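Local coordinates for protein omega-class glutathione S-transferase (Bombyx mori, PDB 3WD6) that binds glutathione and probably, as an omega-class enzyme, transfers it to substrates and reduces dehydroascorbate, at residues T14-K19 with N245-N250; V32-Y37 with S222-P227. One frame throughout, in Å; residues are numbered along the deposited sequence.

Interaction 1 of 2, residues T14-K19 with N245-N250; sequences TKHLRK and NYELLN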
ATOM      1  N   THR A  14     -10.371   7.429  11.646  1.00 30.71           N
ATOM      2  CA  THR A  14     -10.887   7.124  12.978  1.00 31.42           C
ATOM      3  C   THR A  14      -9.706   6.718  13.866  1.00 28.00           C
ATOM      4  O   THR A  14      -8.687   6.264  13.356  1.00 27.77           O
ATOM      5  CB  THR A  14     -11.958   5.993  12.932  1.00 33.07           C
ATOM      6  OG1 THR A  14     -11.394   4.805  12.358  1.00 28.85           O
ATOM      7  CG2 THR A  14     -13.163   6.423  12.083  1.00 34.10           C
ATOM      8  N   LYS A  15      -9.835   6.887  15.183  1.00 33.01           N
ATOM      9  CA  LYS A  15      -8.723   6.615  16.106  1.00 32.62           C
ATOM     10  C   LYS A  15      -8.171   5.195  15.938  1.00 30.96           C
ATOM     11  O   LYS A  15      -8.930   4.253  15.690  1.00 33.79           O
ATOM     12  CB  LYS A  15      -9.142   6.861  17.561  1.00 34.10           C
ATOM     13  CG  LYS A  15      -8.037   6.591  18.592  1.00 36.12           C
ATOM     14  CD  LYS A  15      -8.464   5.482  19.576  1.00 39.76           C
ATOM     15  CE  LYS A  15      -8.291   5.887  21.052  1.00 39.85           C
ATOM     16  NZ  LYS A  15      -7.137   5.184  21.702  1.00 45.15           N
ATOM     17  N   HIS A  16      -6.850   5.049  16.021  1.00 28.59           N
ATOM     18  CA  HIS A  16      -6.238   3.731  16.031  1.00 28.48           C
ATOM     19  C   HIS A  16      -6.471   3.093  17.398  1.00 32.37           C
ATOM     20  O   HIS A  16      -6.164   3.688  18.426  1.00 36.13           O
ATOM     21  CB  HIS A  16      -4.743   3.824  15.736  1.00 28.47           C
ATOM     22  CG  HIS A  16      -4.430   4.194  14.321  1.00 29.91           C
ATOM     23  ND1 HIS A  16      -4.794   5.404  13.771  1.00 28.73           N
ATOM     24  CD2 HIS A  16      -3.785   3.513  13.343  1.00 27.56           C
ATOM     25  CE1 HIS A  16      -4.384   5.454  12.514  1.00 26.49           C
ATOM     26  NE2 HIS A  16      -3.769   4.320  12.230  1.00 23.84           N
ATOM     27  N   LEU A  17      -7.009   1.881  17.408  1.00 32.16           N
ATOM     28  CA  LEU A  17      -7.426   1.249  18.653  1.00 34.37           C
ATOM     29  C   LEU A  17      -6.245   0.536  19.299  1.00 34.93           C
ATOM     30  O   LEU A  17      -5.412  -0.055  18.601  1.00 34.69           O
ATOM     31  CB  LEU A  17      -8.589   0.280  18.401  1.00 31.74           C
ATOM     32  CG  LEU A  17      -9.794   0.913  17.701  1.00 30.39           C
ATOM     33  CD1 LEU A  17     -10.942  -0.080  17.600  1.00 26.70           C
ATOM     34  CD2 LEU A  17     -10.246   2.194  18.410  1.00 29.65           C
ATOM     35  N   ARG A  18      -6.162   0.616  20.626  1.00 39.11           N
ATOM     36  CA  ARG A  18      -5.059   0.014  21.380  1.00 40.25           C
ATOM     37  C   ARG A  18      -5.600  -1.024  22.354  1.00 37.60           C
ATOM     38  O   ARG A  18      -6.808  -1.115  22.563  1.00 38.31           O
ATOM     39  CB  ARG A  18      -4.302   1.088  22.159  1.00 38.34           C
ATOM     40  CG  ARG A  18      -4.014   2.358  21.357  1.00 46.55           C
ATOM     41  CD  ARG A  18      -3.685   3.552  22.268  1.00 49.65           C
ATOM     42  NE  ARG A  18      -2.630   3.236  23.239  1.00 51.01           N
ATOM     43  CZ  ARG A  18      -1.777   4.131  23.736  1.00 54.02           C
ATOM     44  NH1 ARG A  18      -1.850   5.405  23.345  1.00 50.03           N
ATOM     45  NH2 ARG A  18      -0.843   3.754  24.614  1.00 46.09           N
ATOM     46  N   LYS A  19      -4.701  -1.802  22.946  1.00 40.83           N
ATOM     47  CA  LYS A  19      -5.065  -2.692  24.052  1.00 44.22           C
ATOM     48  C   LYS A  19      -5.956  -1.955  25.068  1.00 45.48           C
ATOM     49  O   LYS A  19      -5.587  -0.867  25.567  1.00 38.97           O
ATOM     50  CB  LYS A  19      -3.806  -3.244  24.736  1.00 43.23           C
ATOM     51  CG  LYS A  19      -4.081  -4.049  25.993  1.00 47.02           C
ATOM     52  CD  LYS A  19      -3.157  -5.258  26.108  1.00 49.87           C
ATOM     53  CE  LYS A  19      -3.720  -6.259  27.113  1.00 56.09           C
ATOM     54  NZ  LYS A  19      -5.181  -6.535  26.886  1.00 53.81           N
ATOM     55  N   ASN A 245       3.213   8.398  16.327  1.00 36.28           N
ATOM     56  CA  ASN A 245       1.951   9.098  16.492  1.00 35.21           C
ATOM     57  C   ASN A 245       1.047   8.706  15.310  1.00 32.90           C
ATOM     58  O   ASN A 245       1.287   9.089  14.155  1.00 31.27           O
ATOM     59  CB  ASN A 245       2.179  10.609  16.564  1.00 30.58           C
ATOM     60  CG  ASN A 245       0.892  11.387  16.785  1.00 32.38           C
ATOM     61  OD1 ASN A 245      -0.202  10.809  16.875  1.00 33.58           O
ATOM     62  ND2 ASN A 245       1.013  12.710  16.870  1.00 30.80           N
ATOM     63  N   TYR A 246       0.032   7.901  15.604  1.00 33.32           N
ATOM     64  CA  TYR A 246      -0.903   7.435  14.584  1.00 31.82           C
ATOM     65  C   TYR A 246      -2.036   8.430  14.321  1.00 29.87           C
ATOM     66  O   TYR A 246      -2.901   8.156  13.507  1.00 29.61           O
ATOM     67  CB  TYR A 246      -1.515   6.094  15.000  1.00 32.19           C
ATOM     68  CG  TYR A 246      -0.535   4.940  15.106  1.00 32.74           C
ATOM     69  CD1 TYR A 246       0.208   4.526  14.007  1.00 31.43           C
ATOM     70  CD2 TYR A 246      -0.382   4.236  16.296  1.00 33.30           C
ATOM     71  CE1 TYR A 246       1.102   3.458  14.100  1.00 34.65           C
ATOM     72  CE2 TYR A 246       0.496   3.165  16.399  1.00 31.66           C
ATOM     73  CZ  TYR A 246       1.237   2.778  15.302  1.00 33.76           C
ATOM     74  OH  TYR A 246       2.114   1.710  15.392  1.00 32.06           O
ATOM     75  N   GLU A 247      -2.042   9.574  14.996  1.00 29.11           N
ATOM     76  CA  GLU A 247      -3.185  10.481  14.882  1.00 31.13           C
ATOM     77  C   GLU A 247      -2.876  11.811  14.188  1.00 32.00           C
ATOM     78  O   GLU A 247      -3.700  12.741  14.198  1.00 34.68           O
ATOM     79  CB  GLU A 247      -3.811  10.733  16.264  1.00 31.96           C
ATOM     80  CG  GLU A 247      -4.219   9.459  17.003  1.00 30.93           C
ATOM     81  CD  GLU A 247      -5.117   8.562  16.171  1.00 30.98           C
ATOM     82  OE1 GLU A 247      -6.143   9.057  15.648  1.00 34.85           O
ATOM     83  OE2 GLU A 247      -4.795   7.363  16.037  1.00 30.29           O
ATOM     84  N   LEU A 248      -1.703  11.909  13.575  1.00 29.99           N
ATOM     85  CA  LEU A 248      -1.364  13.130  12.844  1.00 31.75           C
ATOM     86  C   LEU A 248      -2.504  13.633  11.940  1.00 30.42           C
ATOM     87  O   LEU A 248      -2.686  14.830  11.779  1.00 32.21           O
ATOM     88  CB  LEU A 248      -0.066  12.949  12.058  1.00 31.33           C
ATOM     89  CG  LEU A 248       1.138  12.744  12.988  1.00 31.93           C
ATOM     90  CD1 LEU A 248       2.400  12.358  12.203  1.00 30.08           C
ATOM     91  CD2 LEU A 248       1.367  13.991  13.838  1.00 24.82           C
ATOM     92  N   LEU A 249      -3.294  12.731  11.370  1.00 33.36           N
ATOM     93  CA  LEU A 249      -4.391  13.164  10.493  1.00 33.51           C
ATOM     94  C   LEU A 249      -5.742  13.340  11.181  1.00 37.65           C
ATOM     95  O   LEU A 249      -6.773  13.489  10.503  1.00 41.54           O
ATOM     96  CB  LEU A 249      -4.558  12.186   9.329  1.00 31.65           C
ATOM     97  CG  LEU A 249      -3.494  12.348   8.254  1.00 30.45           C
ATOM     98  CD1 LEU A 249      -3.625  11.221   7.258  1.00 24.99           C
ATOM     99  CD2 LEU A 249      -3.618  13.724   7.585  1.00 27.06           C
ATOM    100  N   ASN A 250      -5.747  13.325  12.511  1.00 37.35           N
ATOM    101  CA  ASN A 250      -7.001  13.289  13.246  1.00 40.05           C
ATOM    102  C   ASN A 250      -7.014  14.236  14.445  1.00 44.62           C
ATOM    103  O   ASN A 250      -6.585  15.396  14.349  1.00 46.69           O
ATOM    104  CB  ASN A 250      -7.283  11.846  13.679  1.00 41.35           C
ATOM    105  CG  ASN A 250      -8.604  11.701  14.396  1.00 46.37           C
ATOM    106  OD1 ASN A 250      -9.473  12.576  14.299  1.00 51.88           O
ATOM    107  ND2 ASN A 250      -8.767  10.592  15.125  1.00 36.22           N
TER
HETATM  108  O   HOH W   1      -6.597   7.973  12.933  1.00 26.11           O
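His16 and Glu247 form a histidine-carboxylate hydrogen bond that ties the N-terminal extension, at the outer strand 16-17 of the mixed sheet, to the C-terminal tail beyond helix 228-240. Glu247 OE2 takes two donors, on its syn side but from opposite faces of the carboxylate plane. His16 N lies 3.1 Å from Glu247 OE2 in a nearly straight bond (170°), and His16 ND1 reaches Glu247 OE2 at 3.0 Å along a more bent path. The bend at chi2 (-53°) carries CD of Glu247 toward His16; the carboxylate and imidazole planes are steeply inclined.

The second oxygen is gripped as well. Asn250 ND2 meets Glu247 OE1 at 3.1 Å, with OE1 close to the amide plane, and a water donates to both OE1 and Thr14 O, bridging the two segments. This amide is brought back to the carboxylate by a type I turn, in which Asn250 N bonds to Glu247 O at 2.7 Å. An alanine in place of Glu247 would probably leave both His16 donors without their shared acceptor and set the Asn250 amide free to turn.

A CH-pi contact covers one face of the imidazole: Tyr246 CB sits 3.6 Å from the His16 ring centroid and only 13° off the ring normal. The tyrosine ring itself runs on past the histidine, so that the centroids are 5.0 Å apart and the rings, though nearly parallel, barely overlap. Beyond the contact it packs on Phe234, and Tyr246 OH makes a weak hydrogen bond with Leu62 N, at a residue lining the glutathione pocket. An N-terminal extension packed against the C-terminal end of the chain is a hallmark of omega-class glutathione transferases, and here the joint lies about 6 Å from bound glutathione, measured from the Tyr246 side chain.

Interaction 2 of 2, residues V32-Y37 with S222-P227; sequences VYNMRY and SQYLIP. With EDO (1,2-ethanediol), chain H.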
ATOM      1  N   VAL A  32     -12.327  -3.200   7.037  1.00 21.47           N
ATOM      2  CA  VAL A  32     -10.884  -3.388   6.934  1.00 21.70           C
ATOM      3  C   VAL A  32     -10.204  -3.067   8.258  1.00 21.52           C
ATOM      4  O   VAL A  32     -10.333  -1.939   8.752  1.00 20.58           O
ATOM      5  CB  VAL A  32     -10.266  -2.445   5.863  1.00 24.14           C
ATOM      6  CG1 VAL A  32      -8.761  -2.716   5.684  1.00 19.23           C
ATOM      7  CG2 VAL A  32     -11.001  -2.585   4.536  1.00 22.41           C
ATOM      8  N   TYR A  33      -9.474  -4.034   8.820  1.00 19.88           N
ATOM      9  CA  TYR A  33      -8.544  -3.729   9.916  1.00 21.64           C
ATOM     10  C   TYR A  33      -7.276  -3.154   9.294  1.00 21.81           C
ATOM     11  O   TYR A  33      -6.580  -3.829   8.515  1.00 20.52           O
ATOM     12  CB  TYR A  33      -8.262  -4.963  10.808  1.00 21.36           C
ATOM     13  CG  TYR A  33      -9.531  -5.412  11.490  1.00 23.69           C
ATOM     14  CD1 TYR A  33      -9.977  -4.779  12.642  1.00 22.10           C
ATOM     15  CD2 TYR A  33     -10.329  -6.421  10.942  1.00 24.72           C
ATOM     16  CE1 TYR A  33     -11.158  -5.152  13.255  1.00 24.26           C
ATOM     17  CE2 TYR A  33     -11.523  -6.803  11.555  1.00 24.75           C
ATOM     18  CZ  TYR A  33     -11.927  -6.160  12.708  1.00 24.44           C
ATOM     19  OH  TYR A  33     -13.105  -6.509  13.325  1.00 26.91           O
ATOM     20  N   ASN A  34      -6.990  -1.900   9.633  1.00 23.39           N
ATOM     21  CA  ASN A  34      -6.021  -1.095   8.897  1.00 21.07           C
ATOM     22  C   ASN A  34      -5.061  -0.394   9.847  1.00 22.69           C
ATOM     23  O   ASN A  34      -5.321  -0.348  11.062  1.00 23.15           O
ATOM     24  CB  ASN A  34      -6.826  -0.031   8.129  1.00 18.47           C
ATOM     25  CG  ASN A  34      -5.977   0.830   7.214  1.00 19.14           C
ATOM     26  OD1 ASN A  34      -5.172   0.329   6.414  1.00 18.37           O
ATOM     27  ND2 ASN A  34      -6.170   2.148   7.312  1.00 19.43           N
ATOM     28  N   MET A  35      -3.954   0.135   9.316  1.00 20.67           N
ATOM     29  CA  MET A  35      -3.345   1.298   9.956  1.00 21.24           C
ATOM     30  C   MET A  35      -2.895   2.287   8.892  1.00 20.61           C
ATOM     31  O   MET A  35      -2.321   1.900   7.870  1.00 17.74           O
ATOM     32  CB  MET A  35      -2.279   0.950  10.989  1.00 22.88           C
ATOM     33  CG  MET A  35      -0.884   0.961  10.496  1.00 24.99           C
ATOM     34  SD  MET A  35      -0.001   2.550  10.676  1.00 27.33           S
ATOM     35  CE  MET A  35       1.654   1.891  10.354  1.00 18.40           C
ATOM     36  N   ARG A  36      -3.199   3.561   9.149  1.00 23.17           N
ATOM     37  CA  ARG A  36      -3.251   4.603   8.124  1.00 20.95           C
ATOM     38  C   ARG A  36      -1.967   4.682   7.293  1.00 22.12           C
ATOM     39  O   ARG A  36      -2.008   5.003   6.095  1.00 22.30           O
ATOM     40  CB  ARG A  36      -3.594   5.962   8.765  1.00 22.35           C
ATOM     41  CG  ARG A  36      -3.790   7.128   7.778  1.00 20.54           C
ATOM     42  CD  ARG A  36      -5.170   7.094   7.134  1.00 20.41           C
ATOM     43  NE  ARG A  36      -5.371   8.177   6.164  1.00 20.67           N
ATOM     44  CZ  ARG A  36      -4.752   8.266   4.981  1.00 20.67           C
ATOM     45  NH1 ARG A  36      -3.850   7.349   4.608  1.00 16.35           N
ATOM     46  NH2 ARG A  36      -5.040   9.280   4.168  1.00 19.79           N
ATOM     47  N   TYR A  37      -0.841   4.358   7.922  1.00 20.97           N
ATOM     48  CA  TYR A  37       0.467   4.535   7.308  1.00 18.29           C
ATOM     49  C   TYR A  37       1.012   3.196   6.833  1.00 20.98           C
ATOM     50  O   TYR A  37       2.132   3.119   6.322  1.00 21.75           O
ATOM     51  CB  TYR A  37       1.414   5.218   8.324  1.00 22.00           C
ATOM     52  CG  TYR A  37       0.819   6.521   8.823  1.00 22.37           C
ATOM     53  CD1 TYR A  37       1.071   7.726   8.173  1.00 22.84           C
ATOM     54  CD2 TYR A  37      -0.049   6.534   9.898  1.00 23.69           C
ATOM     55  CE1 TYR A  37       0.487   8.919   8.612  1.00 22.74           C
ATOM     56  CE2 TYR A  37      -0.628   7.704  10.342  1.00 24.03           C
ATOM     57  CZ  TYR A  37      -0.372   8.891   9.696  1.00 25.46           C
ATOM     58  OH  TYR A  37      -0.970  10.053  10.171  1.00 27.77           O
ATOM     59  N   SER A 222      -6.025   9.280  -4.950  1.00 17.36           N
ATOM     60  CA  SER A 222      -6.036  10.652  -4.435  1.00 19.92           C
ATOM     61  C   SER A 222      -6.836  10.813  -3.144  1.00 17.60           C
ATOM     62  O   SER A 222      -6.480  11.601  -2.284  1.00 17.92           O
ATOM     63  CB  SER A 222      -6.533  11.637  -5.494  1.00 16.19           C
ATOM     64  OG  SER A 222      -7.861  11.338  -5.895  1.00 16.91           O
ATOM     65  N   GLN A 223      -7.903  10.050  -2.997  1.00 17.88           N
ATOM     66  CA  GLN A 223      -8.772  10.253  -1.848  1.00 19.41           C
ATOM     67  C   GLN A 223      -8.119   9.708  -0.575  1.00 19.99           C
ATOM     68  O   GLN A 223      -8.552  10.036   0.532  1.00 22.36           O
ATOM     69  CB  GLN A 223     -10.109   9.553  -2.090  1.00 18.77           C
ATOM     70  CG  GLN A 223      -9.939   8.056  -2.177  1.00 21.94           C
ATOM     71  CD  GLN A 223     -11.243   7.329  -2.439  1.00 26.23           C
ATOM     72  OE1 GLN A 223     -11.950   6.944  -1.494  1.00 31.50           O
ATOM     73  NE2 GLN A 223     -11.569   7.120  -3.732  1.00 24.44           N
ATOM     74  N   TYR A 224      -7.083   8.880  -0.734  1.00 19.12           N
ATOM     75  CA  TYR A 224      -6.390   8.279   0.406  1.00 18.07           C
ATOM     76  C   TYR A 224      -4.967   8.838   0.602  1.00 18.90           C
ATOM     77  O   TYR A 224      -4.259   8.422   1.515  1.00 20.22           O
ATOM     78  CB  TYR A 224      -6.335   6.738   0.255  1.00 17.44           C
ATOM     79  CG  TYR A 224      -5.929   5.964   1.504  1.00 17.66           C
ATOM     80  CD1 TYR A 224      -6.688   6.041   2.670  1.00 17.44           C
ATOM     81  CD2 TYR A 224      -4.807   5.122   1.506  1.00 19.32           C
ATOM     82  CE1 TYR A 224      -6.336   5.314   3.835  1.00 17.10           C
ATOM     83  CE2 TYR A 224      -4.443   4.376   2.670  1.00 16.24           C
ATOM     84  CZ  TYR A 224      -5.222   4.491   3.828  1.00 20.27           C
ATOM     85  OH  TYR A 224      -4.899   3.799   4.983  1.00 22.30           O
ATOM     86  N   LEU A 225      -4.535   9.749  -0.269  1.00 22.89           N
ATOM     87  CA  LEU A 225      -3.181  10.319  -0.161  1.00 22.35           C
ATOM     88  C   LEU A 225      -2.862  10.838   1.248  1.00 23.06           C
ATOM     89  O   LEU A 225      -3.717  11.440   1.918  1.00 24.79           O
ATOM     90  CB  LEU A 225      -2.999  11.478  -1.135  1.00 21.58           C
ATOM     91  CG  LEU A 225      -2.697  11.071  -2.574  1.00 25.14           C
ATOM     92  CD1 LEU A 225      -2.548  12.349  -3.441  1.00 19.16           C
ATOM     93  CD2 LEU A 225      -1.435  10.179  -2.634  1.00 18.96           C
ATOM     94  N   ILE A 226      -1.630  10.607   1.688  1.00 19.49           N
ATOM     95  CA  ILE A 226      -1.137  11.235   2.896  1.00 22.80           C
ATOM     96  C   ILE A 226      -0.368  12.510   2.501  1.00 26.02           C
ATOM     97  O   ILE A 226       0.621  12.428   1.750  1.00 25.22           O
ATOM     98  CB  ILE A 226      -0.220  10.269   3.644  1.00 22.80           C
ATOM     99  CG1 ILE A 226      -1.005   8.990   3.967  1.00 22.34           C
ATOM    100  CG2 ILE A 226       0.374  10.921   4.913  1.00 23.67           C
ATOM    101  CD1 ILE A 226      -0.170   7.883   4.617  1.00 19.02           C
ATOM    102  N   PRO A 227      -0.818  13.694   2.985  1.00 26.08           N
ATOM    103  CA  PRO A 227      -0.046  14.910   2.664  1.00 24.41           C
ATOM    104  C   PRO A 227       1.437  14.702   3.018  1.00 25.98           C
ATOM    105  O   PRO A 227       1.744  14.193   4.117  1.00 25.19           O
ATOM    106  CB  PRO A 227      -0.674  15.981   3.565  1.00 24.42           C
ATOM    107  CG  PRO A 227      -2.067  15.493   3.825  1.00 22.32           C
ATOM    108  CD  PRO A 227      -1.940  13.979   3.902  1.00 24.10           C
TER
HETATM  109  C1  EDO H 304     -15.175   3.792  -2.310  1.00 37.17           C
HETATM  110  O1  EDO H 304     -15.140   2.348  -2.200  1.00 31.27           O
HETATM  111  C2  EDO H 304     -14.918   4.451  -0.946  1.00 33.72           C
HETATM  112  O2  EDO H 304     -14.211   5.698  -1.087  1.00 33.58           O
HETATM  113  O   HOH W   2      -3.291   1.745   4.994  1.00 19.46           O
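Arg36 lays its guanidinium flat on the ring of Tyr224 and has the largest share of the buried surface. The two planes are 17° apart and CZ of Arg36 is 3.9 Å from the ring centroid of Tyr224, a stacked cation-pi pair displaced so that NH1 stands above the ring toward its rim. The same arginine also holds the backbone of that tyrosine: Arg36 NH2 donates to Tyr224 O at 2.9 Å, from above the carbonyl plane, while NH1 to Tyr224 O and NH2 to Leu225 O are weak bonds. CG of Arg36 lies anti to its backbone N (chi1 -175°), and the bend at chi2 (80°) turns CD toward the Tyr224 ring.

In fold terms, the loop that leaves strand 31-34 of the thioredoxin-like domain, just ahead of helix 39-51 and the glutathione-binding Cys38, is joined here to the link between helices 219-222 and 228-240.

Tyr224 also meets Asn34 tip to tip: Asn34 ND2 donates to Tyr224 OH at 3.1 Å with OH near the amide plane, and ND2 has a further partner in Asn59 OD1. A water, in the ring plane of Tyr224, lies 2.6 Å from its OH.

Ile226 approaches the guanidinium obliquely, its CG1 3.3 Å from Arg36 NH1. CD1 of Ile226 lies 3.8 Å from Tyr37 CD1, and the Tyr37 ring in turn stacks with Phe234 of helix 228-240.

From the N terminus the chain passes 14-19, then 32-37, and only after a long, largely helical excursion returns through 222-227 and finally 245-250. Interaction 2 therefore closes a shorter loop that lies wholly within the longer one closed by interaction 1, without crossing. Both begin on the same sheet, at its outermost strand 16-17 and at strand 31-34, and both end on segments flanking helix 228-240, so the chain just before that helix and the tail beyond it are both tied to the thioredoxin-like domain. Their centres are 12 Å apart, and they touch: a probable hydrogen bond links Arg36 N with His16 NE2, and Tyr246 CE1 packs 3.7 Å from Met35 SD.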